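Local atomic coordinates of xylulose kinase (PDB entry 2ITM), a protein that phosphorylates D-xylulose to D-xylulose 5-phosphate with ATP, and less efficiently 1-deoxy-D-xylulose, as a homodimeric sugar kinase of the FGGY family. Residues R403-L406 with A407-G411; P467-E470 with T471-L475; R474-Q477 with Q478-L482. All coordinates share one frame; numbering follows the deposited sequence.

Contact 1: residues R403-L406 with A407-G411; sequences RQML and ADISG
The last turns of helix 400-410 carry this contact, where Ser-410 folds back onto Leu-406 and Ile-409 lies beside Met-405. Leu-406 O is gripped twice: Ser-410 N comes in at 3.1 Å from Leu-406 O, well above the carbonyl plane, while the hydroxyl Ser-410 OG donates to the same Leu-406 O at 2.9 Å from the opposite face. The hydroxyl gets there because OG sits between the backbone N and the carbonyl carbon (chi1 79°), and it also has a hydrogen bond with Gln-412 N just beyond the helix. One residue earlier, Ile-409 N makes a nearly straight hydrogen bond of 2.9 Å to Met-405 O. This is the helix of a beta-alpha-beta unit that links strands 390-393 and 414-417 in the C-terminal domain. Met-405 and Ile-409 point the same way, CG of Met-405 lying 3.9 Å from CD1 of Ile-409, and both also touch helices 358-381 and 459-479. Leu-406 and Ala-407 rest on Leu-414 of the following strand. On a further flank, Asp-408 is held from beyond the helix, by a salt bridge from OD2 to Arg-461 and a hydrogen bond from Asp-458 N to OD1.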
ATOM      1  N   ARG A 403      25.559  -6.504  -0.566  1.00 39.62           N
ATOM      2  CA  ARG A 403      26.575  -6.186  -1.544  1.00 31.85           C
ATOM      3  C   ARG A 403      26.703  -7.293  -2.575  1.00 40.45           C
ATOM      4  O   ARG A 403      26.844  -7.033  -3.764  1.00 32.51           O
ATOM      5  CB  ARG A 403      27.920  -5.953  -0.860  1.00 41.97           C
ATOM      6  CG  ARG A 403      28.060  -4.616  -0.129  1.00 56.53           C
ATOM      7  CD  ARG A 403      29.487  -4.183   0.085  1.00 29.13           C
ATOM      8  NE  ARG A 403      30.230  -5.187   0.830  1.00 36.42           N
ATOM      9  CZ  ARG A 403      30.229  -5.305   2.145  1.00 31.30           C
ATOM     10  NH1 ARG A 403      29.526  -4.481   2.892  1.00 40.70           N
ATOM     11  NH2 ARG A 403      30.933  -6.259   2.722  1.00 43.47           N
ATOM     12  N   GLN A 404      26.664  -8.534  -2.108  1.00 32.71           N
ATOM     13  CA  GLN A 404      26.731  -9.680  -2.990  1.00 29.50           C
ATOM     14  C   GLN A 404      25.482  -9.849  -3.823  1.00 19.01           C
ATOM     15  O   GLN A 404      25.558 -10.151  -4.995  1.00 38.19           O
ATOM     16  CB  GLN A 404      26.956 -10.950  -2.197  1.00 26.45           C
ATOM     17  CG  GLN A 404      27.161 -12.145  -3.073  1.00 45.56           C
ATOM     18  CD  GLN A 404      28.422 -12.048  -3.870  1.00 38.05           C
ATOM     19  OE1 GLN A 404      28.426 -12.305  -5.064  1.00 43.54           O
ATOM     20  NE2 GLN A 404      29.503 -11.679  -3.208  1.00 33.67           N
ATOM     21  N   MET A 405      24.334  -9.681  -3.187  1.00 28.11           N
ATOM     22  CA  MET A 405      23.079  -9.669  -3.885  1.00 30.66           C
ATOM     23  C   MET A 405      23.115  -8.648  -4.984  1.00 34.66           C
ATOM     24  O   MET A 405      22.655  -8.909  -6.090  1.00 31.16           O
ATOM     25  CB  MET A 405      21.918  -9.391  -2.943  1.00 35.27           C
ATOM     26  CG  MET A 405      20.591  -9.240  -3.665  1.00 33.71           C
ATOM     27  SD  MET A 405      19.199  -8.827  -2.635  1.00 33.23           S
ATOM     28  CE  MET A 405      18.999 -10.351  -1.789  1.00 31.09           C
ATOM     29  N   LEU A 406      23.661  -7.472  -4.690  1.00 28.52           N
ATOM     30  CA  LEU A 406      23.797  -6.411  -5.679  1.00 13.61           C
ATOM     31  C   LEU A 406      24.683  -6.815  -6.838  1.00 20.42           C
ATOM     32  O   LEU A 406      24.439  -6.445  -7.970  1.00 25.04           O
ATOM     33  CB  LEU A 406      24.371  -5.158  -5.044  1.00 35.71           C
ATOM     34  CG  LEU A 406      23.448  -3.982  -4.780  1.00 34.87           C
ATOM     35  CD1 LEU A 406      22.181  -4.449  -4.151  1.00 42.82           C
ATOM     36  CD2 LEU A 406      24.125  -2.959  -3.917  1.00 29.66           C
ATOM     37  N   ALA A 407      25.720  -7.571  -6.533  1.00 19.11           N
ATOM     38  CA  ALA A 407      26.601  -8.076  -7.553  1.00 32.33           C
ATOM     39  C   ALA A 407      25.955  -9.167  -8.398  1.00 26.72           C
ATOM     40  O   ALA A 407      26.130  -9.213  -9.602  1.00 33.40           O
ATOM     41  CB  ALA A 407      27.868  -8.567  -6.922  1.00 29.10           C
ATOM     42  N   ASP A 408      25.194 -10.032  -7.745  1.00 38.08           N
ATOM     43  CA  ASP A 408      24.520 -11.131  -8.408  1.00 21.86           C
ATOM     44  C   ASP A 408      23.477 -10.621  -9.371  1.00 31.24           C
ATOM     45  O   ASP A 408      23.392 -11.055 -10.507  1.00 30.32           O
ATOM     46  CB  ASP A 408      23.869 -12.032  -7.365  1.00 29.99           C
ATOM     47  CG  ASP A 408      24.880 -12.765  -6.491  1.00 31.81           C
ATOM     48  OD1 ASP A 408      26.052 -12.885  -6.882  1.00 23.47           O
ATOM     49  OD2 ASP A 408      24.561 -13.266  -5.405  1.00 24.59           O
ATOM     50  N   ILE A 409      22.683  -9.675  -8.889  1.00 32.74           N
ATOM     51  CA  ILE A 409      21.660  -8.998  -9.664  1.00 21.78           C
ATOM     52  C   ILE A 409      22.232  -8.239 -10.843  1.00 27.43           C
ATOM     53  O   ILE A 409      21.730  -8.343 -11.941  1.00 32.11           O
ATOM     54  CB  ILE A 409      20.862  -8.045  -8.761  1.00 18.99           C
ATOM     55  CG1 ILE A 409      19.892  -8.826  -7.895  1.00 29.33           C
ATOM     56  CG2 ILE A 409      20.118  -7.035  -9.576  1.00 27.13           C
ATOM     57  CD1 ILE A 409      19.102  -7.988  -6.991  1.00 23.71           C
ATOM     58  N   SER A 410      23.278  -7.468 -10.604  1.00 25.31           N
ATOM     59  CA  SER A 410      23.735  -6.482 -11.560  1.00 20.11           C
ATOM     60  C   SER A 410      24.701  -7.022 -12.595  1.00 27.55           C
ATOM     61  O   SER A 410      24.847  -6.449 -13.660  1.00 31.23           O
ATOM     62  CB  SER A 410      24.358  -5.292 -10.847  1.00 35.87           C
ATOM     63  OG  SER A 410      25.665  -5.571 -10.427  1.00 32.44           O
ATOM     64  N   GLY A 411      25.382  -8.106 -12.272  1.00 21.44           N
ATOM     65  CA  GLY A 411      26.417  -8.620 -13.143  1.00 30.11           C
ATOM     66  C   GLY A 411      27.692  -7.818 -13.046  1.00 29.10           C
ATOM     67  O   GLY A 411      28.568  -7.921 -13.876  1.00 34.34           O
TER

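Contact 2: residues P467-E470 with T471-L475; sequences PRRE and TFRRL
Arg-469 and Arg-473, one turn apart on the long C-terminal helix 459-479, meet on its packed side, where the helix lies against helix 358-381. The two guanidinium planes stand 77° apart, and NH1 of Arg-473 sits over the centre of the Arg-469 group, 3.8 Å above its plane. Two like charges so near are probably balanced by acids of helix 358-381: Arg-469 NH2 forms a salt bridge with Asp-378, and Arg-473 NH1 one with Asp-375. The bend at chi3 (-55°) folds the Arg-473 chain back, so that the face of its guanidinium lies over Arg-469 O. Phe-472 is buried beside them, its N bonded almost straight to Arg-468 O at 2.7 Å and its ring meeting that of Tyr-371. The other side is looser. Glu-470 extends into solvent, its OE2 still 4.8 Å from NH1 of Arg-474, too far for contact. An alanine in place of Thr-471 would take away the hydroxyl grip on Pro-467 O, and is likely to leave that carbonyl with a single donor from this turn. As it stands, Thr-471 N at 3.0 Å and Thr-471 OG1 at 3.2 Å reach Pro-467 O from opposite faces of its plane.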
ATOM      1  N   PRO A 467      15.352 -12.976 -15.173  1.00 26.16           N
ATOM      2  CA  PRO A 467      13.907 -12.943 -15.394  1.00 22.17           C
ATOM      3  C   PRO A 467      13.146 -12.130 -14.359  1.00 17.44           C
ATOM      4  O   PRO A 467      12.111 -11.586 -14.672  1.00 22.22           O
ATOM      5  CB  PRO A 467      13.489 -14.409 -15.334  1.00 34.61           C
ATOM      6  CG  PRO A 467      14.631 -15.141 -14.760  1.00 31.93           C
ATOM      7  CD  PRO A 467      15.847 -14.345 -14.999  1.00 32.36           C
ATOM      8  N   ARG A 468      13.667 -12.050 -13.145  1.00 21.93           N
ATOM      9  CA  ARG A 468      13.078 -11.192 -12.137  1.00 24.91           C
ATOM     10  C   ARG A 468      13.248  -9.699 -12.437  1.00 30.19           C
ATOM     11  O   ARG A 468      12.351  -8.913 -12.198  1.00 19.41           O
ATOM     12  CB  ARG A 468      13.613 -11.534 -10.752  1.00 24.75           C
ATOM     13  CG  ARG A 468      13.261 -12.923 -10.297  1.00 30.79           C
ATOM     14  CD  ARG A 468      13.945 -13.366  -9.029  1.00 27.56           C
ATOM     15  NE  ARG A 468      13.041 -14.098  -8.153  1.00 47.54           N
ATOM     16  CZ  ARG A 468      12.860 -15.394  -8.229  1.00 45.53           C
ATOM     17  NH1 ARG A 468      13.527 -16.081  -9.135  1.00 66.76           N
ATOM     18  NH2 ARG A 468      12.030 -16.014  -7.418  1.00 36.31           N
ATOM     19  N   ARG A 469      14.415  -9.340 -12.964  1.00 17.72           N
ATOM     20  CA  ARG A 469      14.710  -7.987 -13.423  1.00 18.63           C
ATOM     21  C   ARG A 469      13.756  -7.575 -14.533  1.00 27.80           C
ATOM     22  O   ARG A 469      13.232  -6.479 -14.525  1.00 23.73           O
ATOM     23  CB  ARG A 469      16.157  -7.895 -13.926  1.00 32.31           C
ATOM     24  CG  ARG A 469      17.194  -7.530 -12.876  1.00 38.03           C
ATOM     25  CD  ARG A 469      18.611  -7.879 -13.234  1.00 30.29           C
ATOM     26  NE  ARG A 469      19.361  -6.799 -13.864  1.00 34.83           N
ATOM     27  CZ  ARG A 469      19.065  -5.531 -13.766  1.00 26.17           C
ATOM     28  NH1 ARG A 469      18.022  -5.156 -13.056  1.00 62.74           N
ATOM     29  NH2 ARG A 469      19.801  -4.627 -14.380  1.00 35.09           N
ATOM     30  N   GLU A 470      13.559  -8.475 -15.485  1.00 18.33           N
ATOM     31  CA  GLU A 470      12.599  -8.306 -16.561  1.00 19.99           C
ATOM     32  C   GLU A 470      11.204  -8.092 -16.017  1.00 16.06           C
ATOM     33  O   GLU A 470      10.485  -7.234 -16.464  1.00 27.38           O
ATOM     34  CB  GLU A 470      12.625  -9.550 -17.420  1.00 23.66           C
ATOM     35  CG  GLU A 470      11.974  -9.439 -18.774  1.00 52.73           C
ATOM     36  CD  GLU A 470      12.095 -10.738 -19.549  1.00 60.30           C
ATOM     37  OE1 GLU A 470      13.190 -11.333 -19.545  1.00 62.15           O
ATOM     38  OE2 GLU A 470      11.093 -11.165 -20.135  1.00 68.99           O
ATOM     39  N   THR A 471      10.837  -8.892 -15.040  1.00 21.44           N
ATOM     40  CA  THR A 471       9.523  -8.793 -14.449  1.00 25.32           C
ATOM     41  C   THR A 471       9.348  -7.484 -13.680  1.00 29.85           C
ATOM     42  O   THR A 471       8.370  -6.779 -13.856  1.00 23.79           O
ATOM     43  CB  THR A 471       9.232 -10.014 -13.569  1.00 21.43           C
ATOM     44  OG1 THR A 471       8.964 -11.142 -14.399  1.00 22.25           O
ATOM     45  CG2 THR A 471       7.947  -9.828 -12.827  1.00 19.21           C
ATOM     46  N   PHE A 472      10.322  -7.172 -12.840  1.00 23.58           N
ATOM     47  CA  PHE A 472      10.426  -5.870 -12.188  1.00 33.24           C
ATOM     48  C   PHE A 472      10.242  -4.671 -13.120  1.00 15.33           C
ATOM     49  O   PHE A 472       9.447  -3.829 -12.853  1.00 19.91           O
ATOM     50  CB  PHE A 472      11.738  -5.762 -11.411  1.00 25.14           C
ATOM     51  CG  PHE A 472      12.015  -4.395 -10.860  1.00 23.13           C
ATOM     52  CD1 PHE A 472      11.551  -4.026  -9.626  1.00 22.48           C
ATOM     53  CD2 PHE A 472      12.746  -3.485 -11.580  1.00 27.46           C
ATOM     54  CE1 PHE A 472      11.808  -2.778  -9.132  1.00 28.03           C
ATOM     55  CE2 PHE A 472      12.998  -2.240 -11.085  1.00 24.37           C
ATOM     56  CZ  PHE A 472      12.531  -1.887  -9.861  1.00 19.41           C
ATOM     57  N   ARG A 473      11.010  -4.625 -14.198  1.00 17.54           N
ATOM     58  CA  ARG A 473      10.937  -3.567 -15.161  1.00 17.96           C
ATOM     59  C   ARG A 473       9.553  -3.426 -15.773  1.00 19.57           C
ATOM     60  O   ARG A 473       9.085  -2.331 -15.984  1.00 23.55           O
ATOM     61  CB  ARG A 473      11.960  -3.748 -16.267  1.00 24.71           C
ATOM     62  CG  ARG A 473      13.338  -3.318 -15.884  1.00 22.66           C
ATOM     63  CD  ARG A 473      14.348  -3.337 -16.990  1.00 26.26           C
ATOM     64  NE  ARG A 473      14.452  -4.624 -17.642  1.00 33.02           N
ATOM     65  CZ  ARG A 473      15.407  -5.496 -17.414  1.00 37.92           C
ATOM     66  NH1 ARG A 473      16.355  -5.241 -16.540  1.00 27.52           N
ATOM     67  NH2 ARG A 473      15.412  -6.636 -18.067  1.00 38.78           N
ATOM     68  N   ARG A 474       8.926  -4.554 -16.077  1.00 28.02           N
ATOM     69  CA  ARG A 474       7.566  -4.598 -16.593  1.00 26.27           C
ATOM     70  C   ARG A 474       6.589  -3.972 -15.614  1.00 20.95           C
ATOM     71  O   ARG A 474       5.842  -3.080 -15.959  1.00 24.50           O
ATOM     72  CB  ARG A 474       7.162  -6.050 -16.854  1.00 50.87           C
ATOM     73  CG  ARG A 474       6.078  -6.256 -17.889  1.00 61.40           C
ATOM     74  CD  ARG A 474       5.076  -7.367 -17.565  1.00 72.49           C
ATOM     75  NE  ARG A 474       5.694  -8.585 -17.053  1.00 90.16           N
ATOM     76  CZ  ARG A 474       6.724  -9.197 -17.612  1.00 79.36           C
ATOM     77  NH1 ARG A 474       7.269  -8.712 -18.718  1.00 71.43           N
ATOM     78  NH2 ARG A 474       7.203 -10.284 -17.076  1.00 67.21           N
ATOM     79  N   LEU A 475       6.616  -4.452 -14.383  1.00 24.41           N
ATOM     80  CA  LEU A 475       5.760  -3.936 -13.342  1.00 14.19           C
ATOM     81  C   LEU A 475       6.024  -2.466 -13.038  1.00 29.06           C
ATOM     82  O   LEU A 475       5.097  -1.692 -12.913  1.00 24.74           O
ATOM     83  CB  LEU A 475       5.893  -4.773 -12.075  1.00 27.85           C
ATOM     84  CG  LEU A 475       5.314  -6.185 -12.000  1.00 42.70           C
ATOM     85  CD1 LEU A 475       5.522  -6.778 -10.636  1.00 24.16           C
ATOM     86  CD2 LEU A 475       3.852  -6.214 -12.361  1.00 55.51           C
TER

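Contact 3: residues R474-Q477 with Q478-L482; sequences RLYQ and QLLPL
Gln-478 opens the final stretch of the C-terminal helix 459-479 with a regular bond, its N donating to Arg-474 O at 3.1 Å. Its side chain runs extended beyond CG and crosses that of Leu-475, bringing OE1 to 3.9 Å from CD2 of Leu-475. Leu-479 N donates a hydrogen bond to Leu-475 O at 3.2 Å, nearly on the line of that C=O, and a weak one to Tyr-476 O. Next, Leu-480 N donates to Gln-477 O, three residues back, at 3.2 Å, from high above the carbonyl plane, 69° out of it. The Leu-480 side chain lies alongside that of Gln-477, which bends at chi2 (-54°) to bring its amide against CD1 of Leu-480, OE1 and NE2 each 3.7 Å from that methyl. CG of Leu-480 also approaches CE2 of Tyr-476 at 4.4 Å. Pro-481, which has no N-H to give, sets CD 3.4 Å from Gln-477 O. Around this end, Leu-475 and Leu-479 pack on strands 328-333 and 345-353, Tyr-476 stacks on Tyr-332, and Leu-479 meets Leu-479 of the second subunit.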
ATOM      1  N   ARG A 474       8.926  -4.554 -16.077  1.00 28.02           N
ATOM      2  CA  ARG A 474       7.566  -4.598 -16.593  1.00 26.27           C
ATOM      3  C   ARG A 474       6.589  -3.972 -15.614  1.00 20.95           C
ATOM      4  O   ARG A 474       5.842  -3.080 -15.959  1.00 24.50           O
ATOM      5  CB  ARG A 474       7.162  -6.050 -16.854  1.00 50.87           C
ATOM      6  CG  ARG A 474       6.078  -6.256 -17.889  1.00 61.40           C
ATOM      7  CD  ARG A 474       5.076  -7.367 -17.565  1.00 72.49           C
ATOM      8  NE  ARG A 474       5.694  -8.585 -17.053  1.00 90.16           N
ATOM      9  CZ  ARG A 474       6.724  -9.197 -17.612  1.00 79.36           C
ATOM     10  NH1 ARG A 474       7.269  -8.712 -18.718  1.00 71.43           N
ATOM     11  NH2 ARG A 474       7.203 -10.284 -17.076  1.00 67.21           N
ATOM     12  N   LEU A 475       6.616  -4.452 -14.383  1.00 24.41           N
ATOM     13  CA  LEU A 475       5.760  -3.936 -13.342  1.00 14.19           C
ATOM     14  C   LEU A 475       6.024  -2.466 -13.038  1.00 29.06           C
ATOM     15  O   LEU A 475       5.097  -1.692 -12.913  1.00 24.74           O
ATOM     16  CB  LEU A 475       5.893  -4.773 -12.075  1.00 27.85           C
ATOM     17  CG  LEU A 475       5.314  -6.185 -12.000  1.00 42.70           C
ATOM     18  CD1 LEU A 475       5.522  -6.778 -10.636  1.00 24.16           C
ATOM     19  CD2 LEU A 475       3.852  -6.214 -12.361  1.00 55.51           C
ATOM     20  N   TYR A 476       7.292  -2.095 -12.913  1.00 23.43           N
ATOM     21  CA  TYR A 476       7.673  -0.719 -12.606  1.00 21.13           C
ATOM     22  C   TYR A 476       7.089   0.243 -13.640  1.00 24.92           C
ATOM     23  O   TYR A 476       6.406   1.194 -13.309  1.00 23.47           O
ATOM     24  CB  TYR A 476       9.198  -0.608 -12.551  1.00 24.12           C
ATOM     25  CG  TYR A 476       9.765   0.740 -12.164  1.00 25.48           C
ATOM     26  CD1 TYR A 476      10.122   1.019 -10.857  1.00 23.30           C
ATOM     27  CD2 TYR A 476       9.984   1.717 -13.111  1.00 24.59           C
ATOM     28  CE1 TYR A 476      10.647   2.235 -10.508  1.00 20.04           C
ATOM     29  CE2 TYR A 476      10.506   2.926 -12.766  1.00 23.19           C
ATOM     30  CZ  TYR A 476      10.836   3.185 -11.464  1.00 24.90           C
ATOM     31  OH  TYR A 476      11.360   4.394 -11.126  1.00 27.66           O
ATOM     32  N   GLN A 477       7.343  -0.040 -14.904  1.00 24.23           N
ATOM     33  CA  GLN A 477       6.713   0.699 -15.970  1.00 23.75           C
ATOM     34  C   GLN A 477       5.191   0.808 -15.865  1.00 23.82           C
ATOM     35  O   GLN A 477       4.640   1.881 -16.007  1.00 28.08           O
ATOM     36  CB  GLN A 477       7.150   0.165 -17.316  1.00 33.47           C
ATOM     37  CG  GLN A 477       8.543   0.611 -17.718  1.00 46.13           C
ATOM     38  CD  GLN A 477       8.712   2.118 -17.676  1.00 58.50           C
ATOM     39  OE1 GLN A 477       7.976   2.842 -18.339  1.00 32.03           O
ATOM     40  NE2 GLN A 477       9.681   2.591 -16.894  1.00 38.91           N
ATOM     41  N   GLN A 478       4.528  -0.302 -15.588  1.00 22.93           N
ATOM     42  CA  GLN A 478       3.079  -0.329 -15.504  1.00 25.64           C
ATOM     43  C   GLN A 478       2.482   0.661 -14.505  1.00 25.90           C
ATOM     44  O   GLN A 478       1.476   1.283 -14.789  1.00 26.63           O
ATOM     45  CB  GLN A 478       2.585  -1.740 -15.206  1.00 38.09           C
ATOM     46  CG  GLN A 478       2.333  -2.589 -16.429  1.00 40.72           C
ATOM     47  CD  GLN A 478       1.535  -3.826 -16.107  1.00 37.94           C
ATOM     48  OE1 GLN A 478       2.047  -4.754 -15.510  1.00 42.98           O
ATOM     49  NE2 GLN A 478       0.278  -3.831 -16.486  1.00 34.01           N
ATOM     50  N   LEU A 479       3.115   0.801 -13.347  1.00 21.44           N
ATOM     51  CA  LEU A 479       2.593   1.623 -12.261  1.00 22.93           C
ATOM     52  C   LEU A 479       3.169   3.035 -12.284  1.00 30.76           C
ATOM     53  O   LEU A 479       2.761   3.888 -11.520  1.00 20.26           O
ATOM     54  CB  LEU A 479       2.884   0.975 -10.908  1.00 22.68           C
ATOM     55  CG  LEU A 479       2.319  -0.409 -10.606  1.00 30.96           C
ATOM     56  CD1 LEU A 479       2.123  -0.603  -9.133  1.00 38.47           C
ATOM     57  CD2 LEU A 479       1.014  -0.620 -11.322  1.00 31.56           C
ATOM     58  N   LEU A 480       4.130   3.251 -13.165  1.00 21.73           N
ATOM     59  CA  LEU A 480       4.861   4.502 -13.258  1.00 25.41           C
ATOM     60  C   LEU A 480       3.956   5.729 -13.381  1.00 21.88           C
ATOM     61  O   LEU A 480       4.186   6.734 -12.742  1.00 22.49           O
ATOM     62  CB  LEU A 480       5.810   4.451 -14.447  1.00 27.72           C
ATOM     63  CG  LEU A 480       7.124   5.210 -14.400  1.00 39.48           C
ATOM     64  CD1 LEU A 480       7.626   5.497 -15.791  1.00 34.14           C
ATOM     65  CD2 LEU A 480       7.024   6.457 -13.608  1.00 29.15           C
ATOM     66  N   PRO A 481       2.936   5.635 -14.215  1.00 20.80           N
ATOM     67  CA  PRO A 481       2.035   6.764 -14.434  1.00 32.12           C
ATOM     68  C   PRO A 481       1.223   7.072 -13.191  1.00 26.33           C
ATOM     69  O   PRO A 481       0.840   8.199 -12.971  1.00 38.95           O
ATOM     70  CB  PRO A 481       1.130   6.262 -15.543  1.00 25.17           C
ATOM     71  CG  PRO A 481       1.896   5.263 -16.197  1.00 30.76           C
ATOM     72  CD  PRO A 481       2.693   4.562 -15.179  1.00 24.08           C
ATOM     73  N   LEU A 482       0.990   6.054 -12.383  1.00 28.38           N
ATOM     74  CA  LEU A 482       0.294   6.192 -11.122  1.00 23.83           C
ATOM     75  C   LEU A 482       1.121   6.913 -10.069  1.00 24.74           C
ATOM     76  O   LEU A 482       0.574   7.418  -9.103  1.00 33.24           O
ATOM     77  CB  LEU A 482      -0.111   4.817 -10.613  1.00 28.87           C
ATOM     78  CG  LEU A 482      -1.486   4.254 -10.952  1.00 35.00           C
ATOM     79  CD1 LEU A 482      -2.129   4.914 -12.133  1.00 39.98           C
ATOM     80  CD2 LEU A 482      -1.404   2.774 -11.151  1.00 39.65           C
TER

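In the fold
Contact 1 comes first along the chain; contacts 2 and 3 follow and overlap on helix 459-479. Contact 1 closes helix 400-410, which joins neighbouring parallel strands 390-393 and 414-417 of the seven-stranded mixed sheet. Contacts 2 and 3 share Arg-474 and Leu-475, their centres 11 Å apart. Contacts 1 and 2 lie 16 Å apart between centres and touch where Ile-409 O meets CD of Arg-469 at 3.4 Å, while contacts 1 and 3 are separated by about 13 Å at their nearest atoms. Helix 459-479 thus runs from its packing on helices 400-410 and 358-381 to strands 328-333 and 345-353, where its last turns also meet the second subunit, away from the xylulose site.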